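PDB 2Q02: putative cytoplasmic protein from Salmonella typhimurium LT2, which is of unknown function but binds zinc in a xylose isomerase-like TIM barrel and may act as an isomerase. Local coordinates for residues 152-157 and 165-170; 172-175 and 179-182. All coordinates share one frame; numbering follows the deposited sequence.

Contact 1. Residues 152-157 and 165-170; sequences VWAQQL and FKVLLD. With ZN (zinc ion), chain E.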
ATOM      1  N   VAL A 152     -11.758  -2.486   9.937  1.00 45.99           N
ATOM      2  CA  VAL A 152     -13.151  -2.919  10.106  1.00 45.34           C
ATOM      3  C   VAL A 152     -14.115  -1.741   9.909  1.00 45.84           C
ATOM      4  O   VAL A 152     -15.080  -1.836   9.155  1.00 46.61           O
ATOM      5  CB  VAL A 152     -13.361  -3.551  11.512  1.00 44.14           C
ATOM      6  CG1 VAL A 152     -14.851  -3.593  11.893  1.00 45.78           C
ATOM      7  CG2 VAL A 152     -12.736  -4.925  11.585  1.00 40.76           C
ATOM      8  N   TRP A 153     -13.831  -0.644  10.600  1.00 45.48           N
ATOM      9  CA  TRP A 153     -14.638   0.574  10.556  1.00 45.44           C
ATOM     10  C   TRP A 153     -14.559   1.206   9.159  1.00 45.43           C
ATOM     11  O   TRP A 153     -15.562   1.694   8.647  1.00 44.62           O
ATOM     12  CB  TRP A 153     -14.161   1.534  11.649  1.00 44.66           C
ATOM     13  CG  TRP A 153     -14.861   2.835  11.764  1.00 45.05           C
ATOM     14  CD1 TRP A 153     -14.310   4.067  11.585  1.00 45.04           C
ATOM     15  CD2 TRP A 153     -16.239   3.058  12.120  1.00 45.05           C
ATOM     16  NE1 TRP A 153     -15.258   5.046  11.795  1.00 47.48           N
ATOM     17  CE2 TRP A 153     -16.447   4.455  12.133  1.00 41.06           C
ATOM     18  CE3 TRP A 153     -17.314   2.211  12.437  1.00 50.07           C
ATOM     19  CZ2 TRP A 153     -17.689   5.035  12.446  1.00 49.48           C
ATOM     20  CZ3 TRP A 153     -18.571   2.798  12.758  1.00 50.01           C
ATOM     21  CH2 TRP A 153     -18.737   4.195  12.756  1.00 47.78           C
ATOM     22  N   ALA A 154     -13.372   1.171   8.546  1.00 45.24           N
ATOM     23  CA  ALA A 154     -13.204   1.636   7.173  1.00 45.74           C
ATOM     24  C   ALA A 154     -14.102   0.856   6.196  1.00 45.25           C
ATOM     25  O   ALA A 154     -14.692   1.441   5.295  1.00 44.21           O
ATOM     26  CB  ALA A 154     -11.741   1.534   6.749  1.00 46.92           C
ATOM     27  N   GLN A 155     -14.179  -0.463   6.371  1.00 45.32           N
ATOM     28  CA  GLN A 155     -15.042  -1.293   5.533  1.00 45.80           C
ATOM     29  C   GLN A 155     -16.523  -0.921   5.726  1.00 45.52           C
ATOM     30  O   GLN A 155     -17.308  -0.917   4.783  1.00 45.97           O
ATOM     31  CB  GLN A 155     -14.828  -2.789   5.822  1.00 44.71           C
ATOM     32  CG  GLN A 155     -13.506  -3.319   5.345  1.00 44.08           C
ATOM     33  CD  GLN A 155     -13.330  -4.828   5.563  1.00 46.55           C
ATOM     34  OE1 GLN A 155     -13.874  -5.422   6.511  1.00 46.51           O
ATOM     35  NE2 GLN A 155     -12.567  -5.456   4.665  1.00 43.86           N
ATOM     36  N   GLN A 156     -16.884  -0.577   6.953  1.00 45.82           N
ATOM     37  CA  GLN A 156     -18.256  -0.185   7.258  1.00 46.78           C
ATOM     38  C   GLN A 156     -18.640   1.115   6.556  1.00 45.13           C
ATOM     39  O   GLN A 156     -19.740   1.236   6.000  1.00 44.51           O
ATOM     40  CB  GLN A 156     -18.444  -0.032   8.763  1.00 46.02           C
ATOM     41  CG  GLN A 156     -19.889  -0.050   9.172  1.00 49.41           C
ATOM     42  CD  GLN A 156     -20.089   0.382  10.604  1.00 48.56           C
ATOM     43  OE1 GLN A 156     -19.696  -0.322  11.552  1.00 47.09           O
ATOM     44  NE2 GLN A 156     -20.699   1.549  10.775  1.00 46.07           N
ATOM     45  N   LEU A 157     -17.735   2.081   6.601  1.00 45.43           N
ATOM     46  CA  LEU A 157     -17.967   3.389   6.000  1.00 45.57           C
ATOM     47  C   LEU A 157     -18.122   3.273   4.484  1.00 45.68           C
ATOM     48  O   LEU A 157     -18.996   3.914   3.897  1.00 45.71           O
ATOM     49  CB  LEU A 157     -16.815   4.345   6.367  1.00 44.99           C
ATOM     50  CG  LEU A 157     -16.679   4.687   7.869  1.00 43.89           C
ATOM     51  CD1 LEU A 157     -15.651   5.745   8.053  1.00 42.69           C
ATOM     52  CD2 LEU A 157     -18.008   5.143   8.531  1.00 43.80           C
ATOM     53  N   PHE A 165     -15.049   0.750  -3.580  1.00 44.57           N
ATOM     54  CA  PHE A 165     -13.720   0.792  -2.985  1.00 44.62           C
ATOM     55  C   PHE A 165     -13.485  -0.364  -2.048  1.00 45.34           C
ATOM     56  O   PHE A 165     -14.432  -0.980  -1.544  1.00 44.80           O
ATOM     57  CB  PHE A 165     -13.478   2.091  -2.198  1.00 45.22           C
ATOM     58  CG  PHE A 165     -13.234   3.321  -3.054  1.00 41.44           C
ATOM     59  CD1 PHE A 165     -13.365   3.298  -4.448  1.00 43.92           C
ATOM     60  CD2 PHE A 165     -12.896   4.521  -2.443  1.00 44.72           C
ATOM     61  CE1 PHE A 165     -13.152   4.446  -5.205  1.00 45.41           C
ATOM     62  CE2 PHE A 165     -12.669   5.665  -3.190  1.00 42.47           C
ATOM     63  CZ  PHE A 165     -12.785   5.631  -4.576  1.00 41.73           C
ATOM     64  N   LYS A 166     -12.196  -0.672  -1.848  1.00 45.65           N
ATOM     65  CA  LYS A 166     -11.778  -1.715  -0.922  1.00 45.23           C
ATOM     66  C   LYS A 166     -10.728  -1.186   0.059  1.00 45.22           C
ATOM     67  O   LYS A 166     -10.143  -0.130  -0.131  1.00 44.64           O
ATOM     68  CB  LYS A 166     -11.217  -2.912  -1.684  1.00 44.49           C
ATOM     69  CG  LYS A 166     -12.265  -3.806  -2.349  1.00 45.90           C
ATOM     70  CD  LYS A 166     -11.597  -4.823  -3.263  1.00 44.58           C
ATOM     71  CE  LYS A 166     -12.410  -6.095  -3.432  1.00 53.95           C
ATOM     72  NZ  LYS A 166     -13.384  -6.061  -4.555  1.00 51.85           N
ATOM     73  N   VAL A 167     -10.474  -1.948   1.105  1.00 45.25           N
ATOM     74  CA  VAL A 167      -9.520  -1.549   2.108  1.00 45.61           C
ATOM     75  C   VAL A 167      -8.138  -2.107   1.775  1.00 45.87           C
ATOM     76  O   VAL A 167      -8.008  -3.249   1.306  1.00 45.18           O
ATOM     77  CB  VAL A 167      -9.981  -2.016   3.536  1.00 46.08           C
ATOM     78  CG1 VAL A 167      -8.818  -2.101   4.515  1.00 45.35           C
ATOM     79  CG2 VAL A 167     -11.062  -1.089   4.066  1.00 49.95           C
ATOM     80  N   LEU A 168      -7.121  -1.277   2.017  1.00 45.76           N
ATOM     81  CA  LEU A 168      -5.735  -1.664   1.903  1.00 45.47           C
ATOM     82  C   LEU A 168      -5.210  -1.971   3.323  1.00 45.53           C
ATOM     83  O   LEU A 168      -5.064  -1.073   4.171  1.00 44.10           O
ATOM     84  CB  LEU A 168      -4.948  -0.527   1.260  1.00 45.23           C
ATOM     85  CG  LEU A 168      -3.589  -0.905   0.702  1.00 47.62           C
ATOM     86  CD1 LEU A 168      -2.963   0.334   0.012  1.00 49.46           C
ATOM     87  CD2 LEU A 168      -2.656  -1.519   1.789  1.00 46.42           C
ATOM     88  N   LEU A 169      -4.963  -3.251   3.577  1.00 45.89           N
ATOM     89  CA  LEU A 169      -4.511  -3.680   4.876  1.00 47.19           C
ATOM     90  C   LEU A 169      -2.973  -3.613   4.913  1.00 46.12           C
ATOM     91  O   LEU A 169      -2.277  -4.333   4.202  1.00 46.60           O
ATOM     92  CB  LEU A 169      -5.030  -5.097   5.161  1.00 48.28           C
ATOM     93  CG  LEU A 169      -5.086  -5.583   6.612  1.00 48.90           C
ATOM     94  CD1 LEU A 169      -5.657  -6.987   6.599  1.00 52.97           C
ATOM     95  CD2 LEU A 169      -3.728  -5.564   7.318  1.00 49.94           C
ATOM     96  N   ASP A 170      -2.453  -2.745   5.751  1.00 44.82           N
ATOM     97  CA  ASP A 170      -1.024  -2.602   5.917  1.00 45.54           C
ATOM     98  C   ASP A 170      -0.608  -3.172   7.298  1.00 45.80           C
ATOM     99  O   ASP A 170      -1.094  -2.714   8.340  1.00 45.36           O
ATOM    100  CB  ASP A 170      -0.725  -1.125   5.787  1.00 45.44           C
ATOM    101  CG  ASP A 170       0.719  -0.833   5.756  1.00 45.49           C
ATOM    102  OD1 ASP A 170       1.417  -1.299   6.673  1.00 47.06           O
ATOM    103  OD2 ASP A 170       1.141  -0.125   4.824  1.00 43.81           O
TER
HETATM  104 ZN    ZN E 300       0.941   0.906   3.181  1.00 45.13          ZN
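Gln155 on helix 151-161 faces Val167 on strand 166-170 with their CA atoms 6.5 Å apart, the closest pair of CA atoms across the two segments. The contact between them is wholly apolar, and on the strand side a single methyl, Val167 CG2, makes both close contacts. Val167 CG2 lies 3.8 Å from Ala154 CB and 3.5 Å from Gln155 CG, so it meets two consecutive helix residues at once. Its torsion explains this: CG1 is anti to the backbone N (chi1 158°), which leaves CG2 anti to the carbonyl carbon and turned to the helix. The short side chain of Ala154 suits a place where the helix lies close over the strand, and a beta-branched valine suits the extended strand and puts a methyl against the helix.

Gln155 passes Val167 at about a right angle, touching it with the aliphatic CG alone. Beyond CG its chain is extended (chi2 -177°), which carries the amide past the valine to polar partners elsewhere: NE2 donates to Asp189 O and, weakly, to Ala192 O. A glutamine thus serves both needs here, methylene packing near its base and hydrogen bonding of a buried amide at its end.

Further along the strand, Asp170 binds the zinc ion through OD2 at 1.9 Å, in a site it shares with Glu139, His197 and Glu245. Arg215 also bonds to OD2, while OD1 caps helix 171-176 through a weak bond to Phe172 N.

Helix 151-161 and strand 166-170 are the helix and second strand of the beta-alpha-beta unit that starts with strand 135-138. Within the parallel barrel, strand 166-170 runs between strands 135-138 and 193-198; Val167 also touches Ala151 and Ile158 of the covering helix, and helix 115-130 flanks that helix at Leu157.

Contact 2. Residues 172-175 and 179-182; sequences FHHH and EAEK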
ATOM      1  N   PHE A 172       1.896  -2.979   9.259  1.00 44.52           N
ATOM      2  CA  PHE A 172       2.401  -1.986  10.195  1.00 45.54           C
ATOM      3  C   PHE A 172       1.262  -1.199  10.833  1.00 45.36           C
ATOM      4  O   PHE A 172       1.247  -0.967  12.061  1.00 43.64           O
ATOM      5  CB  PHE A 172       3.346  -1.022   9.480  1.00 45.20           C
ATOM      6  CG  PHE A 172       3.743   0.180  10.298  1.00 43.97           C
ATOM      7  CD1 PHE A 172       2.996   1.348  10.254  1.00 40.71           C
ATOM      8  CD2 PHE A 172       4.905   0.160  11.072  1.00 43.40           C
ATOM      9  CE1 PHE A 172       3.398   2.480  10.997  1.00 44.43           C
ATOM     10  CE2 PHE A 172       5.314   1.281  11.802  1.00 45.93           C
ATOM     11  CZ  PHE A 172       4.567   2.442  11.761  1.00 42.90           C
ATOM     12  N   HIS A 173       0.328  -0.766   9.994  1.00 44.87           N
ATOM     13  CA  HIS A 173      -0.784   0.046  10.485  1.00 45.41           C
ATOM     14  C   HIS A 173      -1.744  -0.775  11.341  1.00 45.49           C
ATOM     15  O   HIS A 173      -2.273  -0.261  12.326  1.00 45.67           O
ATOM     16  CB  HIS A 173      -1.463   0.830   9.357  1.00 43.01           C
ATOM     17  CG  HIS A 173      -0.574   1.882   8.774  1.00 43.66           C
ATOM     18  ND1 HIS A 173      -0.109   2.952   9.514  1.00 43.00           N
ATOM     19  CD2 HIS A 173      -0.022   2.006   7.543  1.00 43.18           C
ATOM     20  CE1 HIS A 173       0.673   3.703   8.752  1.00 47.34           C
ATOM     21  NE2 HIS A 173       0.735   3.156   7.552  1.00 47.54           N
ATOM     22  N   HIS A 174      -1.925  -2.047  10.997  1.00 44.13           N
ATOM     23  CA  HIS A 174      -2.631  -2.979  11.867  1.00 44.11           C
ATOM     24  C   HIS A 174      -1.925  -3.103  13.232  1.00 45.89           C
ATOM     25  O   HIS A 174      -2.563  -3.099  14.302  1.00 46.08           O
ATOM     26  CB  HIS A 174      -2.716  -4.369  11.203  1.00 44.13           C
ATOM     27  CG  HIS A 174      -3.342  -5.432  12.061  1.00 43.08           C
ATOM     28  ND1 HIS A 174      -4.690  -5.725  12.026  1.00 39.17           N
ATOM     29  CD2 HIS A 174      -2.798  -6.286  12.965  1.00 45.01           C
ATOM     30  CE1 HIS A 174      -4.951  -6.693  12.886  1.00 44.45           C
ATOM     31  NE2 HIS A 174      -3.820  -7.050  13.471  1.00 45.53           N
ATOM     32  N   HIS A 175      -0.601  -3.233  13.201  1.00 45.59           N
ATOM     33  CA  HIS A 175       0.165  -3.416  14.424  1.00 45.66           C
ATOM     34  C   HIS A 175       0.039  -2.223  15.351  1.00 45.46           C
ATOM     35  O   HIS A 175      -0.066  -2.398  16.563  1.00 45.84           O
ATOM     36  CB  HIS A 175       1.634  -3.671  14.092  1.00 46.48           C
ATOM     37  CG  HIS A 175       2.491  -3.963  15.281  1.00 44.52           C
ATOM     38  ND1 HIS A 175       3.480  -3.105  15.712  1.00 42.68           N
ATOM     39  CD2 HIS A 175       2.529  -5.030  16.112  1.00 44.83           C
ATOM     40  CE1 HIS A 175       4.095  -3.636  16.753  1.00 42.78           C
ATOM     41  NE2 HIS A 175       3.530  -4.799  17.020  1.00 42.75           N
ATOM     42  N   GLU A 179      -6.008  -1.679  19.362  1.00 62.85           N
ATOM     43  CA  GLU A 179      -7.315  -2.201  19.690  1.00 65.53           C
ATOM     44  C   GLU A 179      -7.784  -3.122  18.563  1.00 66.11           C
ATOM     45  O   GLU A 179      -8.949  -3.511  18.526  1.00 65.86           O
ATOM     46  CB  GLU A 179      -8.279  -1.024  19.880  1.00 66.55           C
ATOM     47  CG  GLU A 179      -7.860  -0.035  21.018  1.00 75.03           C
ATOM     48  CD  GLU A 179      -6.915   1.101  20.576  1.00 78.41           C
ATOM     49  OE1 GLU A 179      -5.686   0.889  20.447  1.00 77.76           O
ATOM     50  OE2 GLU A 179      -7.406   2.231  20.388  1.00 86.84           O
ATOM     51  N   ALA A 180      -6.862  -3.491  17.667  1.00 67.51           N
ATOM     52  CA  ALA A 180      -7.215  -4.123  16.386  1.00 68.19           C
ATOM     53  C   ALA A 180      -7.638  -5.562  16.520  1.00 69.20           C
ATOM     54  O   ALA A 180      -8.506  -5.997  15.768  1.00 69.42           O
ATOM     55  CB  ALA A 180      -6.054  -4.057  15.404  1.00 67.77           C
ATOM     56  N   GLU A 181      -7.007  -6.299  17.442  1.00 69.84           N
ATOM     57  CA  GLU A 181      -7.174  -7.761  17.517  1.00 70.42           C
ATOM     58  C   GLU A 181      -8.483  -8.189  18.163  1.00 70.63           C
ATOM     59  O   GLU A 181      -8.889  -9.341  18.003  1.00 69.53           O
ATOM     60  CB  GLU A 181      -6.001  -8.421  18.252  1.00 70.53           C
ATOM     61  CG  GLU A 181      -4.662  -8.336  17.522  1.00 70.74           C
ATOM     62  CD  GLU A 181      -4.548  -9.329  16.384  1.00 69.55           C
ATOM     63  OE1 GLU A 181      -5.340  -9.211  15.436  1.00 64.55           O
ATOM     64  OE2 GLU A 181      -3.660 -10.215  16.426  1.00 70.44           O
ATOM     65  N   LYS A 182      -9.126  -7.270  18.889  1.00 71.43           N
ATOM     66  CA  LYS A 182     -10.445  -7.513  19.492  1.00 72.05           C
ATOM     67  C   LYS A 182     -11.514  -7.915  18.453  1.00 72.19           C
ATOM     68  O   LYS A 182     -12.043  -9.031  18.486  1.00 73.83           O
ATOM     69  CB  LYS A 182     -10.911  -6.277  20.269  1.00 71.91           C
TER
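The connection that follows the sixth barrel strand holds two short helices, 171-176 and 180-187, and His174 of the first packs on Ala180 and Glu181 of the second. Ala180 CB sits over one face of the imidazole in a CH-pi contact, 4.1 Å from the ring centroid and 23° off its normal. A methyl group is small enough to let the helices come together here, and it also lies 3.8 Å from His174 O. The ring reaches this place because CG is anti to the backbone N (chi1 176°).

Glu181 comes to the edge of the same ring. His174 NE2 donates to Glu181 OE1 across 3.3 Å, a weak bond because its N-H···O angle is only 134°; the carboxylate stands almost perpendicular to the ring. A bend at chi2 brings the acid round to the histidine. OE1 has a stronger partner in Arg232, a salt bridge that probably polarises the carboxylate.

Helix 226-235 borders the contact, with Gln229 and Arg232 touching His174, while Phe184 of helix 180-187 meets the imidazole edge-to-face.

The two contacts follow one another along the chain, contact 1 ending on strand 166-170 and contact 2 beginning on helix 171-176 directly after it. Contact 1 is buried between the barrel wall and an outer helix, and its packing is apolar; contact 2 is only partly buried, between short helices, and mixes a methyl-ring contact with a weak polar bond and charge. They meet where Leu169 CD2 packs on His174 CB at 4.2 Å. Asp170, at the end of the strand, stands at the junction of the two, but the side chains that touch across either contact are not among the zinc ligands.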